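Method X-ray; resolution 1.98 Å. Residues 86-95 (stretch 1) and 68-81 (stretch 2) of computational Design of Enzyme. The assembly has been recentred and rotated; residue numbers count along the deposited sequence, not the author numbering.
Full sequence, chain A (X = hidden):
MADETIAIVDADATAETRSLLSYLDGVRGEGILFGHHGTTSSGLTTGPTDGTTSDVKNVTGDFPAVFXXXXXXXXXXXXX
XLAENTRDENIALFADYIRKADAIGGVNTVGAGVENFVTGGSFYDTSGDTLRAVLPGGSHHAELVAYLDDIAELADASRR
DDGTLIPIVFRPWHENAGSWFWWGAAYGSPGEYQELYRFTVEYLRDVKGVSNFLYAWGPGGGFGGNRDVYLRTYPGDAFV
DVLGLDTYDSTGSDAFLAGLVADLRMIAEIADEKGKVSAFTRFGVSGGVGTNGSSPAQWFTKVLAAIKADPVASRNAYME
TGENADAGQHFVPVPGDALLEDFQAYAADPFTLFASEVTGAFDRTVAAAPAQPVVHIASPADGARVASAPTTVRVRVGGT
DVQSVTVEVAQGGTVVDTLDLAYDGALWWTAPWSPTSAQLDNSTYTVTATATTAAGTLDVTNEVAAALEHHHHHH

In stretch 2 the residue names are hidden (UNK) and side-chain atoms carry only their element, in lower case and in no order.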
ATOM      1  N   THR A  86     -24.020   7.752  -6.469  1.00 54.66           N
ATOM      2  CA  THR A  86     -23.008   8.505  -7.196  1.00 58.24           C
ATOM      3  C   THR A  86     -21.660   8.215  -6.527  1.00 61.53           C
ATOM      4  O   THR A  86     -21.593   7.973  -5.316  1.00 55.80           O
ATOM      5  CB  THR A  86     -23.290  10.029  -7.194  1.00 62.68           C
ATOM      6  OG1 THR A  86     -22.837  10.615  -5.969  1.00 59.99           O
ATOM      7  CG2 THR A  86     -24.778  10.306  -7.361  1.00 68.13           C
ATOM      8  N   ARG A  87     -20.591   8.213  -7.312  1.00 58.87           N
ATOM      9  CA  ARG A  87     -19.266   8.033  -6.742  1.00 61.90           C
ATOM     10  C   ARG A  87     -19.030   9.052  -5.626  1.00 63.78           C
ATOM     11  O   ARG A  87     -18.412   8.735  -4.607  1.00 61.46           O
ATOM     12  CB  ARG A  87     -18.184   8.112  -7.825  1.00 58.64           C
ATOM     13  CG  ARG A  87     -17.848   6.757  -8.444  1.00 61.74           C
ATOM     14  CD  ARG A  87     -16.832   6.870  -9.580  1.00 69.37           C
ATOM     15  NE  ARG A  87     -16.434   5.559 -10.091  1.00 74.62           N
ATOM     16  CZ  ARG A  87     -15.219   5.034  -9.951  1.00 84.66           C
ATOM     17  NH1 ARG A  87     -14.260   5.710  -9.325  1.00 84.38           N
ATOM     18  NH2 ARG A  87     -14.956   3.831 -10.446  1.00 89.15           N
ATOM     19  N   ASP A  88     -19.553  10.264  -5.806  1.00 57.17           N
ATOM     20  CA  ASP A  88     -19.377  11.325  -4.819  1.00 60.15           C
ATOM     21  C   ASP A  88     -20.010  11.007  -3.463  1.00 63.94           C
ATOM     22  O   ASP A  88     -19.526  11.465  -2.425  1.00 62.16           O
ATOM     23  CB  ASP A  88     -19.923  12.654  -5.342  1.00 65.90           C
ATOM     24  CG  ASP A  88     -19.057  13.248  -6.429  1.00 75.21           C
ATOM     25  OD1 ASP A  88     -19.414  13.103  -7.618  1.00 78.86           O
ATOM     26  OD2 ASP A  88     -18.015  13.853  -6.091  1.00 73.50           O
ATOM     27  N   GLU A  89     -21.093  10.235  -3.465  1.00 59.12           N
ATOM     28  CA  GLU A  89     -21.767   9.923  -2.210  1.00 62.81           C
ATOM     29  C   GLU A  89     -21.221   8.647  -1.579  1.00 55.34           C
ATOM     30  O   GLU A  89     -21.174   8.525  -0.354  1.00 52.61           O
ATOM     31  CB  GLU A  89     -23.292   9.882  -2.372  1.00 68.22           C
ATOM     32  CG  GLU A  89     -23.817   8.935  -3.434  1.00 73.15           C
ATOM     33  CD  GLU A  89     -25.265   9.237  -3.800  1.00 77.57           C
ATOM     34  OE1 GLU A  89     -25.726  10.365  -3.518  1.00 74.64           O
ATOM     35  OE2 GLU A  89     -25.944   8.348  -4.360  1.00 80.58           O
ATOM     36  N   ASN A  90     -20.806   7.704  -2.418  1.00 47.22           N
ATOM     37  CA  ASN A  90     -20.024   6.577  -1.932  1.00 52.15           C
ATOM     38  C   ASN A  90     -18.754   7.089  -1.251  1.00 50.45           C
ATOM     39  O   ASN A  90     -18.321   6.542  -0.234  1.00 51.28           O
ATOM     40  CB  ASN A  90     -19.687   5.602  -3.060  1.00 46.26           C
ATOM     41  CG  ASN A  90     -20.785   4.581  -3.293  1.00 50.67           C
ATOM     42  OD1 ASN A  90     -21.693   4.432  -2.477  1.00 49.18           O
ATOM     43  ND2 ASN A  90     -20.695   3.855  -4.402  1.00 53.70           N
ATOM     44  N   ILE A  91     -18.179   8.156  -1.802  1.00 43.95           N
ATOM     45  CA  ILE A  91     -16.987   8.778  -1.231  1.00 44.18           C
ATOM     46  C   ILE A  91     -17.288   9.477   0.091  1.00 48.97           C
ATOM     47  O   ILE A  91     -16.466   9.459   1.016  1.00 47.95           O
ATOM     48  CB  ILE A  91     -16.336   9.785  -2.208  1.00 45.97           C
ATOM     49  CG1 ILE A  91     -15.610   9.050  -3.336  1.00 45.41           C
ATOM     50  CG2 ILE A  91     -15.367  10.710  -1.477  1.00 40.99           C
ATOM     51  CD1 ILE A  91     -15.024   9.990  -4.375  1.00 46.95           C
ATOM     52  N   ALA A  92     -18.465  10.090   0.185  1.00 41.15           N
ATOM     53  CA  ALA A  92     -18.869  10.750   1.422  1.00 39.34           C
ATOM     54  C   ALA A  92     -19.118   9.731   2.534  1.00 40.20           C
ATOM     55  O   ALA A  92     -18.796   9.978   3.697  1.00 45.94           O
ATOM     56  CB  ALA A  92     -20.109  11.616   1.199  1.00 46.52           C
ATOM     57  N   LEU A  93     -19.696   8.591   2.165  1.00 31.31           N
ATOM     58  CA  LEU A  93     -19.902   7.484   3.091  1.00 35.16           C
ATOM     59  C   LEU A  93     -18.550   6.917   3.567  1.00 37.56           C
ATOM     60  O   LEU A  93     -18.325   6.738   4.766  1.00 37.86           O
ATOM     61  CB  LEU A  93     -20.712   6.382   2.411  1.00 37.57           C
ATOM     62  CG  LEU A  93     -22.206   6.651   2.193  1.00 48.07           C
ATOM     63  CD1 LEU A  93     -22.816   5.573   1.316  1.00 47.89           C
ATOM     64  CD2 LEU A  93     -22.940   6.732   3.525  1.00 51.89           C
ATOM     65  N   PHE A  94     -17.674   6.634   2.608  1.00 34.17           N
ATOM     66  CA  PHE A  94     -16.318   6.153   2.878  1.00 31.48           C
ATOM     67  C   PHE A  94     -15.704   7.090   3.905  1.00 34.87           C
ATOM     68  O   PHE A  94     -15.255   6.662   4.971  1.00 34.45           O
ATOM     69  CB  PHE A  94     -15.514   6.161   1.573  1.00 32.88           C
ATOM     70  CG  PHE A  94     -14.301   5.265   1.578  1.00 35.38           C
ATOM     71  CD1 PHE A  94     -13.719   4.842   2.766  1.00 33.02           C
ATOM     72  CD2 PHE A  94     -13.735   4.852   0.380  1.00 37.51           C
ATOM     73  CE1 PHE A  94     -12.586   4.015   2.760  1.00 30.63           C
ATOM     74  CE2 PHE A  94     -12.601   4.028   0.360  1.00 34.57           C
ATOM     75  CZ  PHE A  94     -12.030   3.612   1.551  1.00 28.74           C
ATOM     76  N   ALA A  95     -15.736   8.384   3.600  1.00 33.93           N
ATOM     77  CA  ALA A  95     -15.172   9.394   4.484  1.00 34.06           C
ATOM     78  C   ALA A  95     -15.824   9.383   5.854  1.00 34.27           C
ATOM     79  O   ALA A  95     -15.160   9.613   6.864  1.00 36.91           O
ATOM     80  CB  ALA A  95     -15.285  10.782   3.859  1.00 36.06           C
ATOM     81  N   UNK A  68      -9.320  -1.378   8.276  1.00 24.21           N
ATOM     82  CA  UNK A  68      -8.952  -1.477   6.871  1.00 23.87           C
ATOM     83  C   UNK A  68     -10.150  -1.277   5.947  1.00 29.27           C
ATOM     84  O   UNK A  68     -11.278  -1.594   6.318  1.00 29.15           O
ATOM     85  N   UNK A  69      -9.897  -0.759   4.746  1.00 30.37           N
ATOM     86  CA  UNK A  69     -10.937  -0.491   3.754  1.00 30.71           C
ATOM     87  C   UNK A  69     -10.380  -0.656   2.340  1.00 34.70           C
ATOM     88  O   UNK A  69      -9.184  -0.487   2.121  1.00 28.57           O
ATOM     89  c   UNK A  69     -14.951   0.458   6.808  1.00 31.52           C
ATOM     90  c   UNK A  69     -14.759   1.173   7.995  1.00 29.79           C
ATOM     91  c   UNK A  69     -11.412   0.945   3.858  1.00 27.06           C
ATOM     92  c   UNK A  69     -11.665   1.450   5.201  1.00 27.13           C
ATOM     93  c   UNK A  69     -12.668   1.935   7.188  1.00 27.63           C
ATOM     94  c   UNK A  69     -12.832   1.220   5.991  1.00 31.13           C
ATOM     95  n   UNK A  69     -11.457   2.572   7.123  1.00 28.23           N
ATOM     96  c   UNK A  69     -10.868   2.280   5.924  1.00 28.78           C
ATOM     97  c   UNK A  69     -13.626   1.920   8.206  1.00 28.71           C
ATOM     98  c   UNK A  69     -13.998   0.470   5.801  1.00 28.99           C
ATOM     99  N   UNK A  70     -11.246  -0.968   1.380  1.00 32.75           N
ATOM    100  CA  UNK A  70     -10.819  -1.058  -0.022  1.00 34.87           C
ATOM    101  C   UNK A  70     -11.355   0.131  -0.814  1.00 35.41           C
ATOM    102  O   UNK A  70     -12.444   0.611  -0.527  1.00 30.40           O
ATOM    103  c   UNK A  70     -11.330  -2.350  -0.658  1.00 35.26           C
ATOM    104  o   UNK A  70     -10.758  -3.484  -0.032  1.00 42.04           O
ATOM    105  N   UNK A  71     -10.601   0.606  -1.808  1.00 34.34           N
ATOM    106  CA  UNK A  71     -11.098   1.692  -2.658  1.00 33.67           C
ATOM    107  C   UNK A  71     -12.323   1.236  -3.445  1.00 32.54           C
ATOM    108  O   UNK A  71     -13.079   2.045  -3.969  1.00 39.90           O
ATOM    109  o   UNK A  71      -9.565   1.102  -4.428  1.00 30.27           O
ATOM    110  c   UNK A  71      -8.877   2.831  -2.868  1.00 31.63           C
ATOM    111  c   UNK A  71     -10.037   2.195  -3.631  1.00 27.35           C
ATOM    112  N   UNK A  72     -12.494  -0.078  -3.509  1.00 38.95           N
ATOM    113  CA  UNK A  72     -13.693  -0.723  -4.033  1.00 43.95           C
ATOM    114  C   UNK A  72     -14.999  -0.074  -3.540  1.00 42.51           C
ATOM    115  O   UNK A  72     -16.028  -0.126  -4.212  1.00 40.42           O
ATOM    116  o   UNK A  72     -14.424  -2.983  -4.500  1.00 68.53           O
ATOM    117  c   UNK A  72     -13.668  -2.190  -3.612  1.00 46.20           C
ATOM    118  N   UNK A  73     -14.955   0.521  -2.357  1.00 36.98           N
ATOM    119  CA  UNK A  73     -16.122   1.182  -1.784  1.00 38.24           C
ATOM    120  C   UNK A  73     -16.613   2.332  -2.656  1.00 42.03           C
ATOM    121  O   UNK A  73     -17.809   2.635  -2.688  1.00 39.16           O
ATOM    122  c   UNK A  73     -15.606   0.602   0.606  1.00 36.37           C
ATOM    123  c   UNK A  73     -16.895   2.684   0.074  1.00 35.40           C
ATOM    124  c   UNK A  73     -14.979   1.060   1.871  1.00 34.17           C
ATOM    125  c   UNK A  73     -15.804   1.742  -0.399  1.00 34.07           C
ATOM    126  N   UNK A  74     -15.686   2.990  -3.342  1.00 44.21           N
ATOM    127  CA  UNK A  74     -16.034   4.119  -4.197  1.00 40.94           C
ATOM    128  C   UNK A  74     -16.839   3.639  -5.405  1.00 36.09           C
ATOM    129  O   UNK A  74     -17.711   4.346  -5.906  1.00 42.28           O
ATOM    130  c   UNK A  74     -12.635   5.917  -3.786  1.00 42.45           C
ATOM    131  c   UNK A  74     -14.096   5.570  -3.512  1.00 38.62           C
ATOM    132  c   UNK A  74     -15.113   5.842  -5.802  1.00 40.60           C
ATOM    133  c   UNK A  74     -14.774   4.855  -4.682  1.00 41.31           C
ATOM    134  N   UNK A  75     -16.533   2.430  -5.859  1.00 37.84           N
ATOM    135  CA  UNK A  75     -17.196   1.845  -7.013  1.00 49.59           C
ATOM    136  C   UNK A  75     -18.563   1.303  -6.616  1.00 51.93           C
ATOM    137  O   UNK A  75     -19.352   0.905  -7.470  1.00 53.11           O
ATOM    138  c   UNK A  75     -13.977  -0.176  -7.720  1.00 77.25           C
ATOM    139  c   UNK A  75     -14.868   1.056  -7.741  1.00 69.78           C
ATOM    140  c   UNK A  75     -16.344   0.711  -7.579  1.00 56.03           C
ATOM    141  o   UNK A  75     -14.487  -1.276  -7.411  1.00 81.66           O
ATOM    142  o   UNK A  75     -12.765  -0.047  -8.005  1.00 75.08           O
ATOM    143  N   UNK A  76     -18.832   1.279  -5.315  1.00 51.04           N
ATOM    144  CA  UNK A  76     -20.070   0.727  -4.802  1.00 47.36           C
ATOM    145  C   UNK A  76     -20.043  -0.789  -4.806  1.00 52.75           C
ATOM    146  O   UNK A  76     -21.091  -1.433  -4.747  1.00 56.24           O
ATOM    147  N   UNK A  77     -18.842  -1.364  -4.879  1.00 49.93           N
ATOM    148  CA  UNK A  77     -18.681  -2.817  -4.915  1.00 47.85           C
ATOM    149  C   UNK A  77     -18.356  -3.404  -3.536  1.00 48.44           C
ATOM    150  O   UNK A  77     -18.005  -4.581  -3.410  1.00 45.04           O
ATOM    151  o   UNK A  77     -19.028  -2.374  -7.649  1.00 68.66           O
ATOM    152  n   UNK A  77     -16.883  -2.754  -8.191  1.00 57.98           N
ATOM    153  c   UNK A  77     -17.899  -2.743  -7.332  1.00 62.04           C
ATOM    154  c   UNK A  77     -17.600  -3.222  -5.921  1.00 47.07           C
ATOM    155  N   UNK A  78     -18.480  -2.573  -2.507  1.00 42.37           N
ATOM    156  CA  UNK A  78     -18.182  -2.987  -1.146  1.00 46.13           C
ATOM    157  C   UNK A  78     -18.841  -1.985  -0.214  1.00 46.86           C
ATOM    158  O   UNK A  78     -18.754  -0.777  -0.428  1.00 44.35           O
ATOM    159  n   UNK A  78     -14.365  -4.793  -1.521  1.00 84.42           N
ATOM    160  o   UNK A  78     -13.908  -4.516   0.668  1.00 78.18           O
ATOM    161  c   UNK A  78     -16.666  -3.033  -0.924  1.00 51.21           C
ATOM    162  c   UNK A  78     -16.189  -4.175  -0.044  1.00 62.68           C
ATOM    163  c   UNK A  78     -14.717  -4.508  -0.270  1.00 79.90           C
ATOM    164  N   UNK A  79     -19.539  -2.484   0.800  1.00 48.41           N
ATOM    165  CA  UNK A  79     -20.184  -1.601   1.759  1.00 46.57           C
ATOM    166  C   UNK A  79     -19.114  -0.758   2.448  1.00 37.86           C
ATOM    167  O   UNK A  79     -17.983  -1.206   2.617  1.00 36.76           O
ATOM    168  c   UNK A  79     -21.896  -6.455   3.441  1.00 91.05           C
ATOM    169  n   UNK A  79     -21.102  -7.331   4.044  1.00 93.77           N
ATOM    170  c   UNK A  79     -22.010  -3.353   2.170  1.00 69.88           C
ATOM    171  n   UNK A  79     -21.919  -5.186   3.843  1.00 85.73           N
ATOM    172  c   UNK A  79     -22.754  -4.146   3.242  1.00 79.55           C
ATOM    173  n   UNK A  79     -22.666  -6.852   2.435  1.00 90.34           N
ATOM    174  c   UNK A  79     -20.966  -2.424   2.784  1.00 60.11           C
ATOM    175  N   UNK A  80     -19.465   0.461   2.866  1.00 31.95           N
ATOM    176  CA  UNK A  80     -20.793   1.077   2.843  1.00 38.15           C
ATOM    177  C   UNK A  80     -21.116   1.671   1.480  1.00 49.88           C
ATOM    178  O   UNK A  80     -22.057   2.459   1.365  1.00 54.57           O
ATOM    179  c   UNK A  80     -20.656   2.205   3.861  1.00 37.54           C
ATOM    180  c   UNK A  80     -18.453   1.364   3.443  1.00 30.82           C
ATOM    181  c   UNK A  80     -19.224   2.637   3.713  1.00 35.41           C
ATOM    182  N   UNK A  81     -20.331   1.311   0.469  1.00 50.05           N
ATOM    183  CA  UNK A  81     -20.597   1.749  -0.886  1.00 49.23           C
ATOM    184  C   UNK A  81     -21.802   1.041  -1.478  1.00 51.69           C
ATOM    185  O   UNK A  81     -21.961  -0.177  -1.330  1.00 50.03           O
TER

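Position 68 has no side-chain atoms beyond CA and lies out of reach of the helix, so it is Gly68. Position 69 carries one carbon followed by fused five- and six-membered rings holding eight carbons and one nitrogen, and its first side-chain carbon lies 3.5 Å from Phe94 CE1. Only an indole supplies such rings: Trp69. The edge of Phe94 meets the face of the indole, with the five-membered ring's centroid 5.5 Å from that of Phe94 and the planes at 68°.

At position 70 the side chain is one carbon then one oxygen and points away; the backbone makes the contact, the O of position 70 lying 3.5 Å from Phe94 CE2. The carbon-oxygen pattern identifies Ser70. Position 71 has a carbon bearing one oxygen and one carbon, and its CA sits near the plane of the Phe94 ring, 4.1 Å from Phe94 CE2; the branching gives Thr71. Position 72 repeats the carbon-oxygen pattern of Ser70 and touches nothing on stretch 1: Ser72.

Position 73 has four carbons forked at the first, with one arm two carbons long, and the end carbon of the longer arm sits over one face of Phe94. The fork is the pattern of isoleucine, Ile73. Its CD1 is 3.9 Å from the Phe94 ring centroid and 9° off the normal, a CH-pi contact. Position 74 has the same four carbons and the same fork, hence isoleucine; it packs against Ile91 and Phe94. In Ile74, CG1 is 3.8 Å from Ile91 CG1 and 4.0 Å from Phe94 CD2, at the ring's edge.

Position 75 shows three carbons, the third carrying two oxygens. Its CA-to-CB bond points away, yet its second side-chain carbon lies 3.9 Å from Arg87 NH2. The carboxylate after three carbons makes it Glu75. Position 76 has no side chain and a phi of 77°, which favours glycine. An ideal CB on Gly76 would stand 2.9 Å from Asn90 ND2, a clash.

Position 77, two carbons with the second bearing one oxygen and one nitrogen, is Asn77. Position 78 adds a carbon before the same terminal group and is Gln78. Position 79 has three carbons, a nitrogen, then a carbon with two more nitrogens, the guanidinium of Arg79. None of these three touches stretch 1.

Position 80 closes three carbons onto its own backbone nitrogen, and a cis peptide bond precedes it. A ring carbon approaches Leu93 CB at 4.2 Å, while the O of position 80 lies 3.2 Å from Leu93 CD1. The ring is that of Pro80, and the carbon is CG. Position 81 lacks side-chain atoms, its CA lies 3.3 Å from Asn90 OD1, and an ideal CB would stand 2.1 Å from Ile73 O; it is Gly81.

The contact buries 615 Å², both sides summed, and is chiefly apolar. Phe94, the helix residue most covered, fits among Trp69, Ile73 and Ile74, while Leu93 meets Pro80. The CA-to-CB bond of Asn90 points toward stretch 2, and Asn90 CA lies 5.0 Å from Gly81 CA. Across the contact there is one hydrogen bond, weak: Asn90 ND2 donates to Ile74 O at 3.4 Å and 161°. Packing therefore contributes most of the observed contacts.

Stretch 2, residues 68-81: GWSTSIIEGNQRPG
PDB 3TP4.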